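Local structure of pyruvate synthase subunit PorC (Thermotoga maritima MSB8, 2RAA) at residues A[22-27]-A[155-160]; A[33-38]-A[148-153]; A[99-104]-A[108-113]; A[119-124]-A[131-136]. The protein forms the gamma chain of a heterotetrameric pyruvate synthase, which converts pyruvate and CoA to acetyl-CoA and carbon dioxide while reducing ferredoxin. All coordinates share one frame; numbering follows the deposited sequence.

Interaction 1 of 4, residues A[22-27]-A[155-160]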
loop_
_atom_site.group_PDB
_atom_site.type_symbol
_atom_site.label_atom_id
_atom_site.label_comp_id
_atom_site.label_asym_id
_atom_site.label_seq_id
_atom_site.Cartn_x
_atom_site.Cartn_y
_atom_site.Cartn_z
ATOM N N ILE A 22 2.762 6.815 -6.159
ATOM C CA ILE A 22 2.947 5.930 -5.036
ATOM C C ILE A 22 4.005 4.867 -5.351
ATOM O O ILE A 22 3.968 4.266 -6.399
ATOM C CB ILE A 22 1.647 5.180 -4.773
ATOM C CG1 ILE A 22 0.505 6.193 -4.486
ATOM C CG2 ILE A 22 1.852 4.200 -3.614
ATOM C CD1 ILE A 22 -0.862 5.700 -4.878
ATOM N N ARG A 23 4.947 4.632 -4.451
ATOM C CA ARG A 23 5.993 3.642 -4.703
ATOM C C ARG A 23 5.939 2.625 -3.589
ATOM O O ARG A 23 5.956 2.981 -2.434
ATOM C CB ARG A 23 7.370 4.278 -4.739
ATOM C CG ARG A 23 8.501 3.283 -5.042
ATOM C CD ARG A 23 9.817 4.040 -5.168
ATOM N NE ARG A 23 10.277 4.518 -3.879
ATOM C CZ ARG A 23 11.138 5.508 -3.699
ATOM N NH1 ARG A 23 11.634 6.201 -4.720
ATOM N NH2 ARG A 23 11.478 5.822 -2.468
ATOM N N TRP A 24 5.865 1.363 -3.957
ATOM C CA TRP A 24 5.672 0.296 -2.989
ATOM C C TRP A 24 6.941 -0.439 -2.837
ATOM O O TRP A 24 7.624 -0.648 -3.844
ATOM C CB TRP A 24 4.703 -0.765 -3.518
ATOM C CG TRP A 24 3.373 -0.293 -3.807
ATOM C CD1 TRP A 24 3.016 0.492 -4.838
ATOM C CD2 TRP A 24 2.160 -0.634 -3.106
ATOM N NE1 TRP A 24 1.662 0.690 -4.829
ATOM C CE2 TRP A 24 1.115 0.044 -3.752
ATOM C CE3 TRP A 24 1.874 -1.404 -1.974
ATOM C CZ2 TRP A 24 -0.211 -0.028 -3.315
ATOM C CZ3 TRP A 24 0.561 -1.488 -1.530
ATOM C CH2 TRP A 24 -0.467 -0.800 -2.190
ATOM N N HIS A 25 7.203 -0.929 -1.620
ATOM C CA HIS A 25 8.365 -1.774 -1.350
ATOM C C HIS A 25 7.901 -3.001 -0.591
ATOM O O HIS A 25 7.273 -2.901 0.448
ATOM C CB HIS A 25 9.405 -1.036 -0.545
ATOM C CG HIS A 25 9.940 0.165 -1.244
ATOM N ND1 HIS A 25 11.138 0.155 -1.926
ATOM C CD2 HIS A 25 9.425 1.410 -1.391
ATOM C CE1 HIS A 25 11.344 1.352 -2.452
ATOM N NE2 HIS A 25 10.318 2.129 -2.149
ATOM N N GLY A 26 8.204 -4.155 -1.150
ATOM C CA GLY A 26 7.868 -5.420 -0.565
ATOM C C GLY A 26 8.845 -6.416 -1.145
ATOM O O GLY A 26 9.712 -6.048 -1.934
ATOM N N ARG A 27 8.692 -7.667 -0.729
ATOM C CA ARG A 27 9.496 -8.783 -1.210
ATOM C C ARG A 27 8.601 -9.670 -2.069
ATOM O O ARG A 27 7.389 -9.814 -1.782
ATOM C CB ARG A 27 9.999 -9.630 -0.031
ATOM C CG ARG A 27 10.898 -8.925 0.990
ATOM C CD ARG A 27 11.379 -9.884 2.121
ATOM N NE ARG A 27 12.236 -9.193 3.093
ATOM C CZ ARG A 27 13.517 -8.880 2.881
ATOM N NH1 ARG A 27 14.132 -9.194 1.747
ATOM N NH2 ARG A 27 14.198 -8.238 3.811
ATOM N N GLY A 155 -6.178 -0.664 2.026
ATOM C CA GLY A 155 -7.185 0.079 2.777
ATOM C C GLY A 155 -6.581 1.224 3.561
ATOM O O GLY A 155 -7.079 2.353 3.554
ATOM N N ALA A 156 -5.501 0.947 4.256
ATOM C CA ALA A 156 -4.693 2.004 4.901
ATOM C C ALA A 156 -4.342 3.112 3.934
ATOM O O ALA A 156 -4.473 4.276 4.252
ATOM C CB ALA A 156 -3.445 1.447 5.494
ATOM N N LEU A 157 -3.898 2.742 2.742
ATOM C CA LEU A 157 -3.519 3.721 1.713
ATOM C C LEU A 157 -4.644 4.647 1.316
ATOM O O LEU A 157 -4.453 5.865 1.152
ATOM C CB LEU A 157 -3.070 2.977 0.463
ATOM C CG LEU A 157 -2.421 3.786 -0.665
ATOM C CD1 LEU A 157 -1.210 4.630 -0.200
ATOM C CD2 LEU A 157 -2.070 2.787 -1.710
ATOM N N VAL A 158 -5.798 4.038 1.073
ATOM C CA VAL A 158 -6.971 4.762 0.678
ATOM C C VAL A 158 -7.352 5.708 1.793
ATOM O O VAL A 158 -7.656 6.864 1.553
ATOM C CB VAL A 158 -8.103 3.800 0.355
ATOM C CG1 VAL A 158 -9.475 4.529 0.403
ATOM C CG2 VAL A 158 -7.806 3.141 -0.986
ATOM N N ARG A 159 -7.301 5.214 3.021
ATOM C CA ARG A 159 -7.571 6.040 4.177
ATOM C C ARG A 159 -6.626 7.245 4.282
ATOM O O ARG A 159 -7.106 8.384 4.352
ATOM C CB ARG A 159 -7.561 5.195 5.431
ATOM C CG ARG A 159 -7.740 5.931 6.745
ATOM C CD ARG A 159 -9.179 6.365 6.985
ATOM N NE ARG A 159 -9.250 7.146 8.209
ATOM C CZ ARG A 159 -9.398 6.657 9.440
ATOM N NH1 ARG A 159 -9.525 5.355 9.670
ATOM N NH2 ARG A 159 -9.422 7.492 10.463
ATOM N N VAL A 160 -5.311 7.056 4.231
ATOM C CA VAL A 160 -4.389 8.217 4.433
ATOM C C VAL A 160 -4.163 9.136 3.257
ATOM O O VAL A 160 -3.641 10.225 3.441
ATOM C CB VAL A 160 -3.000 7.789 4.934
ATOM C CG1 VAL A 160 -3.161 6.867 6.113
ATOM C CG2 VAL A 160 -2.158 7.126 3.774
#

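Interaction 2 of 4, residues A[33-38]-A[148-153]. With SO4 (sulfate ion), chain B.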
loop_
_atom_site.group_PDB
_atom_site.type_symbol
_atom_site.label_atom_id
_atom_site.label_comp_id
_atom_site.label_asym_id
_atom_site.label_seq_id
_atom_site.Cartn_x
_atom_site.Cartn_y
_atom_site.Cartn_z
ATOM N N LYS A 33 2.761 -6.185 -6.115
ATOM C CA LYS A 33 2.369 -6.031 -7.522
ATOM C C LYS A 33 0.846 -6.109 -7.661
ATOM O O LYS A 33 0.221 -5.254 -8.303
ATOM C CB LYS A 33 3.083 -7.059 -8.420
ATOM C CG LYS A 33 2.569 -7.162 -9.902
ATOM C CD LYS A 33 3.206 -8.334 -10.702
ATOM N N SER A 34 0.227 -7.101 -7.035
ATOM C CA SER A 34 -1.230 -7.221 -7.120
ATOM C C SER A 34 -1.962 -6.044 -6.498
ATOM O O SER A 34 -2.975 -5.600 -7.036
ATOM C CB SER A 34 -1.705 -8.530 -6.473
ATOM O OG SER A 34 -1.065 -8.718 -5.227
ATOM N N ALA A 35 -1.453 -5.526 -5.375
ATOM C CA ALA A 35 -2.108 -4.424 -4.666
ATOM C C ALA A 35 -2.046 -3.165 -5.522
ATOM O O ALA A 35 -3.029 -2.421 -5.655
ATOM C CB ALA A 35 -1.440 -4.203 -3.311
ATOM N N SER A 36 -0.862 -2.946 -6.079
ATOM C CA SER A 36 -0.597 -1.922 -7.044
ATOM C C SER A 36 -1.572 -2.044 -8.231
ATOM O O SER A 36 -2.235 -1.070 -8.607
ATOM C CB SER A 36 0.839 -2.068 -7.497
ATOM O OG SER A 36 1.118 -1.156 -8.513
ATOM N N GLN A 37 -1.698 -3.244 -8.797
ATOM C CA GLN A 37 -2.620 -3.442 -9.912
ATOM C C GLN A 37 -4.017 -3.054 -9.544
ATOM O O GLN A 37 -4.673 -2.320 -10.274
ATOM C CB GLN A 37 -2.622 -4.890 -10.400
ATOM C CG GLN A 37 -1.460 -5.215 -11.350
ATOM C CD GLN A 37 -1.688 -4.623 -12.734
ATOM O OE1 GLN A 37 -2.627 -5.032 -13.455
ATOM N NE2 GLN A 37 -0.845 -3.645 -13.112
HETATM N N MSE A 38 -4.456 -3.524 -8.388
HETATM C CA MSE A 38 -5.830 -3.347 -7.918
HETATM C C MSE A 38 -6.202 -1.894 -7.709
HETATM O O MSE A 38 -7.318 -1.450 -8.001
HETATM C CB MSE A 38 -5.983 -4.116 -6.598
HETATM C CG MSE A 38 -7.389 -4.545 -6.299
HETATM SE SE MSE A 38 -7.550 -5.502 -4.618
HETATM C CE MSE A 38 -5.808 -6.413 -4.405
ATOM N N ILE A 148 -0.512 -12.417 4.376
ATOM C CA ILE A 148 -0.220 -11.521 3.237
ATOM C C ILE A 148 -0.864 -10.146 3.501
ATOM O O ILE A 148 -2.089 -10.038 3.570
ATOM C CB ILE A 148 -0.643 -12.221 1.881
ATOM C CG1 ILE A 148 -0.213 -11.410 0.659
ATOM C CG2 ILE A 148 -2.120 -12.517 1.841
ATOM C CD1 ILE A 148 -0.083 -12.294 -0.592
ATOM N N PRO A 149 -0.044 -9.084 3.661
ATOM C CA PRO A 149 -0.539 -7.793 4.174
ATOM C C PRO A 149 -1.066 -6.786 3.183
ATOM O O PRO A 149 -1.410 -5.680 3.569
ATOM C CB PRO A 149 0.722 -7.167 4.755
ATOM C CG PRO A 149 1.806 -7.633 3.843
ATOM C CD PRO A 149 1.404 -9.011 3.380
ATOM N N ASN A 150 -1.153 -7.178 1.925
ATOM C CA ASN A 150 -1.398 -6.258 0.857
ATOM C C ASN A 150 -2.773 -5.618 0.878
ATOM O O ASN A 150 -2.845 -4.435 0.632
ATOM C CB ASN A 150 -1.002 -6.867 -0.500
ATOM C CG ASN A 150 -1.810 -8.109 -0.884
ATOM O OD1 ASN A 150 -2.427 -8.768 -0.039
ATOM N ND2 ASN A 150 -1.809 -8.425 -2.185
ATOM N N THR A 151 -3.838 -6.349 1.236
ATOM C CA THR A 151 -5.187 -5.766 1.211
ATOM C C THR A 151 -5.414 -4.764 2.333
ATOM O O THR A 151 -5.940 -3.665 2.094
ATOM C CB THR A 151 -6.290 -6.813 1.158
ATOM O OG1 THR A 151 -6.119 -7.605 -0.020
ATOM C CG2 THR A 151 -7.704 -6.151 1.081
ATOM N N PRO A 152 -5.033 -5.106 3.566
ATOM C CA PRO A 152 -5.113 -4.045 4.568
ATOM C C PRO A 152 -4.218 -2.849 4.256
ATOM O O PRO A 152 -4.566 -1.710 4.587
ATOM C CB PRO A 152 -4.669 -4.747 5.854
ATOM C CG PRO A 152 -4.966 -6.206 5.619
ATOM C CD PRO A 152 -4.599 -6.388 4.159
HETATM N N MSE A 153 -3.066 -3.065 3.633
HETATM C CA MSE A 153 -2.210 -1.924 3.268
HETATM C C MSE A 153 -2.920 -1.047 2.227
HETATM O O MSE A 153 -2.857 0.194 2.265
HETATM C CB MSE A 153 -0.849 -2.379 2.786
HETATM C CG MSE A 153 0.013 -2.965 3.882
HETATM SE SE MSE A 153 0.469 -1.743 5.289
HETATM C CE MSE A 153 1.998 -0.816 4.398
HETATM S S SO4 B . 4.437 -9.720 -5.638
HETATM O O1 SO4 B . 5.003 -8.489 -5.122
HETATM O O2 SO4 B . 4.381 -10.648 -4.507
HETATM O O3 SO4 B . 3.047 -9.546 -6.068
HETATM O O4 SO4 B . 5.314 -10.129 -6.725
#

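Interaction 3 of 4, residues A[99-104]-A[108-113]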
loop_
_atom_site.group_PDB
_atom_site.type_symbol
_atom_site.label_atom_id
_atom_site.label_comp_id
_atom_site.label_asym_id
_atom_site.label_seq_id
_atom_site.Cartn_x
_atom_site.Cartn_y
_atom_site.Cartn_z
ATOM N N ALA A 99 17.426 4.548 2.073
ATOM C CA ALA A 99 17.320 4.416 0.618
ATOM C C ALA A 99 15.861 4.278 0.175
ATOM O O ALA A 99 15.479 4.712 -0.915
ATOM C CB ALA A 99 18.106 3.201 0.150
ATOM N N ILE A 100 15.055 3.679 1.046
ATOM C CA ILE A 100 13.654 3.366 0.755
ATOM C C ILE A 100 12.808 4.631 0.729
ATOM O O ILE A 100 11.676 4.599 0.274
ATOM C CB ILE A 100 13.089 2.324 1.808
ATOM C CG1 ILE A 100 12.509 1.102 1.106
ATOM C CG2 ILE A 100 12.129 2.950 2.825
ATOM C CD1 ILE A 100 13.620 0.250 0.427
ATOM N N VAL A 101 13.371 5.737 1.211
ATOM C CA VAL A 101 12.658 7.003 1.345
ATOM C C VAL A 101 13.198 8.086 0.386
ATOM O O VAL A 101 12.790 9.248 0.431
ATOM C CB VAL A 101 12.669 7.420 2.829
ATOM C CG1 VAL A 101 12.558 8.918 2.998
ATOM C CG2 VAL A 101 11.564 6.673 3.597
ATOM N N GLU A 102 14.062 7.672 -0.537
ATOM C CA GLU A 102 14.607 8.574 -1.538
ATOM C C GLU A 102 13.524 9.190 -2.408
ATOM O O GLU A 102 12.652 8.488 -2.903
ATOM C CB GLU A 102 15.620 7.841 -2.418
ATOM C CG GLU A 102 16.965 7.654 -1.728
ATOM C CD GLU A 102 18.038 7.079 -2.646
ATOM O OE1 GLU A 102 17.684 6.289 -3.552
ATOM O OE2 GLU A 102 19.235 7.410 -2.443
ATOM N N GLY A 103 13.577 10.507 -2.591
ATOM C CA GLY A 103 12.596 11.212 -3.418
ATOM C C GLY A 103 11.295 11.571 -2.716
ATOM O O GLY A 103 10.456 12.295 -3.276
ATOM N N LEU A 104 11.131 11.094 -1.481
ATOM C CA LEU A 104 9.921 11.380 -0.715
ATOM C C LEU A 104 10.008 12.770 -0.091
ATOM O O LEU A 104 10.863 13.057 0.759
ATOM C CB LEU A 104 9.656 10.302 0.357
ATOM C CG LEU A 104 8.321 10.353 1.133
ATOM C CD1 LEU A 104 7.069 10.319 0.230
ATOM C CD2 LEU A 104 8.278 9.218 2.131
ATOM N N GLY A 108 4.946 14.519 2.033
ATOM C CA GLY A 108 4.529 13.189 1.588
ATOM C C GLY A 108 4.308 12.232 2.750
ATOM O O GLY A 108 4.518 12.619 3.896
ATOM N N ILE A 109 3.923 10.978 2.450
ATOM C CA ILE A 109 3.578 9.988 3.475
ATOM C C ILE A 109 4.409 8.747 3.372
ATOM O O ILE A 109 4.641 8.233 2.301
ATOM C CB ILE A 109 2.081 9.535 3.374
ATOM C CG1 ILE A 109 1.156 10.727 3.631
ATOM C CG2 ILE A 109 1.770 8.392 4.347
ATOM C CD1 ILE A 109 -0.329 10.408 3.586
ATOM N N LEU A 110 4.836 8.248 4.515
ATOM C CA LEU A 110 5.497 6.961 4.585
ATOM C C LEU A 110 4.502 6.070 5.321
ATOM O O LEU A 110 4.156 6.326 6.469
ATOM C CB LEU A 110 6.825 7.068 5.304
ATOM C CG LEU A 110 7.594 5.811 5.627
ATOM C CD1 LEU A 110 7.815 4.927 4.399
ATOM C CD2 LEU A 110 8.920 6.240 6.265
ATOM N N LEU A 111 4.012 5.052 4.617
ATOM C CA LEU A 111 3.022 4.128 5.155
ATOM C C LEU A 111 3.729 2.780 5.325
ATOM O O LEU A 111 4.412 2.320 4.391
ATOM C CB LEU A 111 1.815 4.044 4.194
ATOM C CG LEU A 111 0.780 2.937 4.460
ATOM C CD1 LEU A 111 0.101 3.101 5.818
ATOM C CD2 LEU A 111 -0.214 2.831 3.299
ATOM N N VAL A 112 3.586 2.163 6.508
ATOM C CA VAL A 112 4.331 0.941 6.857
ATOM C C VAL A 112 3.474 -0.100 7.570
ATOM O O VAL A 112 2.621 0.220 8.379
ATOM C CB VAL A 112 5.596 1.261 7.733
ATOM C CG1 VAL A 112 6.535 0.057 7.834
ATOM C CG2 VAL A 112 6.384 2.442 7.160
ATOM N N ASN A 113 3.733 -1.364 7.232
ATOM C CA ASN A 113 3.099 -2.534 7.838
ATOM C C ASN A 113 4.028 -2.870 8.962
ATOM O O ASN A 113 5.104 -3.429 8.749
ATOM C CB ASN A 113 3.041 -3.719 6.852
ATOM C CG ASN A 113 2.657 -5.039 7.520
ATOM O OD1 ASN A 113 1.904 -5.058 8.479
ATOM N ND2 ASN A 113 3.143 -6.152 6.966
#

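Interaction 4 of 4, residues A[119-124]-A[131-136]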
loop_
_atom_site.group_PDB
_atom_site.type_symbol
_atom_site.label_atom_id
_atom_site.label_comp_id
_atom_site.label_asym_id
_atom_site.label_seq_id
_atom_site.Cartn_x
_atom_site.Cartn_y
_atom_site.Cartn_z
ATOM N N GLU A 119 8.500 6.513 16.012
ATOM C CA GLU A 119 9.894 6.754 16.389
ATOM C C GLU A 119 10.835 5.692 15.822
ATOM O O GLU A 119 11.916 6.019 15.346
ATOM C CB GLU A 119 10.025 6.805 17.916
ATOM C CG GLU A 119 11.350 7.343 18.419
ATOM C CD GLU A 119 11.380 7.484 19.942
ATOM O OE1 GLU A 119 10.824 6.592 20.642
ATOM O OE2 GLU A 119 11.970 8.482 20.435
ATOM N N PHE A 120 10.423 4.427 15.875
ATOM C CA PHE A 120 11.225 3.342 15.304
ATOM C C PHE A 120 11.416 3.520 13.799
ATOM O O PHE A 120 12.524 3.372 13.270
ATOM C CB PHE A 120 10.581 1.977 15.571
ATOM C CG PHE A 120 11.233 0.861 14.819
ATOM C CD1 PHE A 120 12.499 0.425 15.168
ATOM C CD2 PHE A 120 10.599 0.267 13.738
ATOM C CE1 PHE A 120 13.119 -0.604 14.458
ATOM C CE2 PHE A 120 11.204 -0.758 13.027
ATOM C CZ PHE A 120 12.462 -1.200 13.387
ATOM N N VAL A 121 10.317 3.839 13.124
ATOM C CA VAL A 121 10.318 4.028 11.677
ATOM C C VAL A 121 11.194 5.227 11.296
ATOM O O VAL A 121 11.925 5.199 10.303
ATOM C CB VAL A 121 8.881 4.240 11.141
ATOM C CG1 VAL A 121 8.903 4.496 9.628
ATOM C CG2 VAL A 121 7.992 3.042 11.492
ATOM N N ARG A 122 11.102 6.276 12.104
ATOM C CA ARG A 122 11.892 7.488 11.916
ATOM C C ARG A 122 13.381 7.206 12.030
ATOM O O ARG A 122 14.175 7.764 11.284
ATOM C CB ARG A 122 11.500 8.504 12.975
ATOM C CG ARG A 122 11.264 9.891 12.437
ATOM C CD ARG A 122 10.111 10.549 13.184
ATOM N NE ARG A 122 9.269 11.338 12.285
ATOM C CZ ARG A 122 8.021 11.707 12.559
ATOM N NH1 ARG A 122 7.444 11.358 13.715
ATOM N NH2 ARG A 122 7.349 12.423 11.664
ATOM N N LYS A 123 13.747 6.342 12.974
ATOM C CA LYS A 123 15.146 5.975 13.212
ATOM C C LYS A 123 15.686 5.204 12.033
ATOM O O LYS A 123 16.776 5.496 11.548
ATOM C CB LYS A 123 15.291 5.117 14.484
ATOM C CG LYS A 123 16.740 4.751 14.864
ATOM N N LYS A 124 14.915 4.219 11.581
ATOM C CA LYS A 124 15.331 3.348 10.476
ATOM C C LYS A 124 15.466 4.064 9.125
ATOM O O LYS A 124 16.312 3.694 8.306
ATOM C CB LYS A 124 14.361 2.156 10.353
ATOM C CG LYS A 124 14.714 0.973 11.242
ATOM C CD LYS A 124 15.753 0.095 10.556
ATOM C CE LYS A 124 16.320 -0.999 11.466
ATOM N NZ LYS A 124 17.301 -0.472 12.467
ATOM N N ILE A 131 4.239 9.830 9.027
ATOM C CA ILE A 131 4.482 8.392 9.012
ATOM C C ILE A 131 3.215 7.719 9.512
ATOM O O ILE A 131 2.752 8.028 10.592
ATOM C CB ILE A 131 5.645 7.975 9.946
ATOM C CG1 ILE A 131 6.983 8.512 9.406
ATOM C CG2 ILE A 131 5.650 6.449 10.128
ATOM C CD1 ILE A 131 8.175 8.408 10.365
ATOM N N CYS A 132 2.649 6.821 8.715
ATOM C CA CYS A 132 1.446 6.094 9.092
ATOM C C CYS A 132 1.826 4.612 9.230
ATOM O O CYS A 132 2.633 4.110 8.447
ATOM C CB CYS A 132 0.384 6.298 8.018
ATOM S SG CYS A 132 0.137 8.024 7.501
ATOM N N VAL A 133 1.283 3.927 10.230
ATOM C CA VAL A 133 1.622 2.523 10.481
ATOM C C VAL A 133 0.345 1.735 10.770
ATOM O O VAL A 133 -0.643 2.280 11.284
ATOM C CB VAL A 133 2.585 2.350 11.702
ATOM C CG1 VAL A 133 3.878 3.124 11.520
ATOM C CG2 VAL A 133 1.900 2.733 13.020
ATOM N N VAL A 134 0.354 0.451 10.427
ATOM C CA VAL A 134 -0.818 -0.396 10.700
ATOM C C VAL A 134 -0.331 -1.831 10.697
ATOM O O VAL A 134 0.544 -2.178 9.936
ATOM C CB VAL A 134 -1.918 -0.237 9.649
ATOM C CG1 VAL A 134 -1.376 -0.540 8.236
ATOM C CG2 VAL A 134 -3.197 -1.072 9.997
ATOM N N ASP A 135 -0.893 -2.657 11.553
ATOM C CA ASP A 135 -0.439 -4.091 11.629
ATOM C C ASP A 135 -1.252 -4.891 10.628
ATOM O O ASP A 135 -2.257 -5.559 10.974
ATOM C CB ASP A 135 -0.650 -4.592 13.055
ATOM C CG ASP A 135 -0.229 -6.015 13.242
ATOM O OD1 ASP A 135 0.359 -6.597 12.289
ATOM O OD2 ASP A 135 -0.537 -6.535 14.329
ATOM N N ALA A 136 -0.843 -4.799 9.359
ATOM C CA ALA A 136 -1.661 -5.355 8.268
ATOM C C ALA A 136 -1.548 -6.857 8.292
ATOM O O ALA A 136 -2.524 -7.554 8.043
ATOM C CB ALA A 136 -1.243 -4.829 6.936
#

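Interaction 1 of 4, residues A[22-27]-A[155-160]
Leu157 of helix 150-161 and Trp24 of strand 19-27 meet through a single methyl: CD2 of the leucine lies 3.7 Å from Trp24 CZ2 and 4.0 Å from Trp24 CH2, both on the six-membered half of the indole. The methyl approaches at a slant. With CG of Trp24 anti to its carbonyl carbon (chi1 -61°), the indole reaches across to the helix although its CB sets out along another line. A second apolar contact, much looser, runs from the same Leu157 CD2 to Ile22 CD1 at 4.5 Å. Two residues apart on the strand, Ile22 and Trp24 present their side chains on the same side, where Leu39 of helix 32-45 also packs on both Ile22 and Leu157.

The polar interactions belong elsewhere. Trp24 NE1 is hydrogen-bonded to Asn69 OD1, on the neighbouring strand 64-72. Within the strand, Arg23 NE donates to His25 NE2 over 2.9 Å, bent to 132° at the hydrogen and tilted from both flat groups; this pair lies well away from the helix.

Leucine suits the helix position because a branched end can press one methyl on the indole and bring that same methyl near the isoleucine. Tryptophan suits the strand, its wide apolar ring spanning the distance while its one N-H keeps a partner. No hydrogen bond or charge joins these two segments, so what links strand and helix here is a modest burial of hydrocarbon, completed by Leu39, with no directional bond.

Interaction 2 of 4, residues A[33-38]-A[148-153]
Asn150, in the first turn of helix 150-161, packs its CB against CB of Ala35 on helix 32-45 at 3.9 Å. This is the tight part of the contact: the backbones come within 5.9 Å from Ala35 CA to Asn150 CA, and a residue as small as alanine suits so close an approach. Around it the packing is looser: Met38, a selenomethionine, turns its CB toward the other helix, and Thr151 follows Asn150 there, but neither side chain comes within 4.5 Å of the opposite segment.

Toward the partly exposed side, polar groups take over. Chi1 of 63° sets CG of Asn150 between its backbone N and carbonyl carbon, a torsion that brings the amide to Ser34, with ND2 3.1 Å from Ser34 OG. Both groups are hydrogen-bonded to the carbonyl O of Gly31, so an asparagine and a serine gather at one backbone oxygen just before the helix. A short amide that can donate from its side chain fits this place well.

Beyond them, the start of helix 32-45 faces a sulfate, probably from the crystallisation liquor. Lys33 N makes weak hydrogen bonds to sulfate O1 and O3, each 3.4 Å, that to O1 being the straighter at 164°. Gly29 N, Gly31 N and Tyr56 OH are also hydrogen-bonded to the sulfate, and the helix N-terminus would be expected to favour an anion here.

Ser36 and Gln37 touch strand 50-55 on another side of helix 32-45, whereas Pro152 and Met153 lean on helix 136-143; the contact thus joins the two helices between these elements.

Interaction 3 of 4, residues A[99-104]-A[108-113]
Leu104 turns its CG away from the backbone N (chi1 -172°), which carries both of its methyls over the start of strand 109-113; Leu110 has nearly the same setting (chi1 173°) and sends its own branch toward Val101. CD1 of Leu104 lies 4.1 Å from Gly108 CA, and its CD2 rests 3.8 Å from Ile109 O and 4.1 Å from Leu110 CB. Here the leucine lies mostly on backbone, with Leu110 CB the side-chain atom it meets. Glycine suits position 108, since an added CB there would run into Leu104 CD1.

The second apolar contact joins Val101 CG2 to Leu110 CD2 at 3.8 Å, the two side chains crossing at about a right angle. Val101 and Leu104 are brought to the same side by a type II beta turn, closed by the hydrogen bond from Leu104 N to Val101 O, with Gly103 taking the positive phi of its third position. With an alanine in place of Leu104, both methyls would be gone, which would probably open a gap above Gly108 and Ile109 and leave Leu110 CB without this neighbour.

Phe127, from the loop between helix 118-125 and strand 130-134, packs on Val101, Leu104 and Leu110 together. Helix 118-125 adds Val121 and Thr125 against Leu110, while Ile109 points to helix 150-161 beyond the other face of the sheet, where strand 109-113 runs between strands 87-90 and 130-134.

Interaction 4 of 4, residues A[119-124]-A[131-136]
Val121 and Ile131 overlap flank to flank, pointing opposite ways, the valine reaching from helix 118-125 and the isoleucine from strand 130-134. Val121 CG1 meets Ile131 CG2 at 3.8 Å. The other methyl of the valine, Val121 CG2, lies 4.1 Å from Val133 CG1. The valine thus divides its two branches between alternate residues of the strand, which suits a beta-branched side chain.

Arg122 meets the same isoleucine from another side. Its guanidinium turns one face to Ile131 CD1, which sits off-centre, 3.6 Å above the plane; the nearest atom is Arg122 NE, at 3.7 Å. Arg122 is kinked in the middle of its chain, and its CG and CD also run past that methyl, each at 4.0 Å. Ile131 holds CG1 anti to its carbonyl carbon (chi1 -68°), which, with chi2 extended, carries CD1 to Arg122, still 4.0 Å from Val121 CG1, and leaves CG2 against the valine.

The arginine's N-H groups look elsewhere: NE donates to Phe127 O, while NH1 makes a weak hydrogen bond to Ser203 OG and NH2 forms a long, weak ion pair with Glu204. Putting a serine at Arg122 would probably uncover Ile131 CD1 and leave Phe127 O without this donor.

Helix and strand are consecutive parts of a beta-alpha-beta unit, and Cys132 ties the strand to strand 201-202 through its disulfide with Cys202. The chemistry of the contact grades from buried aliphatic branches at Val121 to a flat cation at the margin, whose face shields hydrocarbon while its N-H groups turn to a loop carbonyl and, weakly, to the C-terminal residues.

In the fold
Interactions 1 and 2 share helix 150-161 and lie 8 Å apart between centres, with Trp24 touching Ala35 where they join. Interaction 1 is the most central, wholly apolar across its segments; interaction 2 is also buried but passes to polar groups and an anion at a helix start. Interactions 3 and 4 lie farther out, 11 and 14 Å from the chain's centre, interaction 3 still buried and interaction 4 only partly so, where neighbouring strands 109-113 and 130-134 receive a loop and a helix. Aliphatic packing dominates both, yet interaction 4 adds an arginine face. Hydrogen bonding links across contacts instead: Arg23, on the strand of interaction 1, reaches Ile100 and Glu102 of the 99-104 loop.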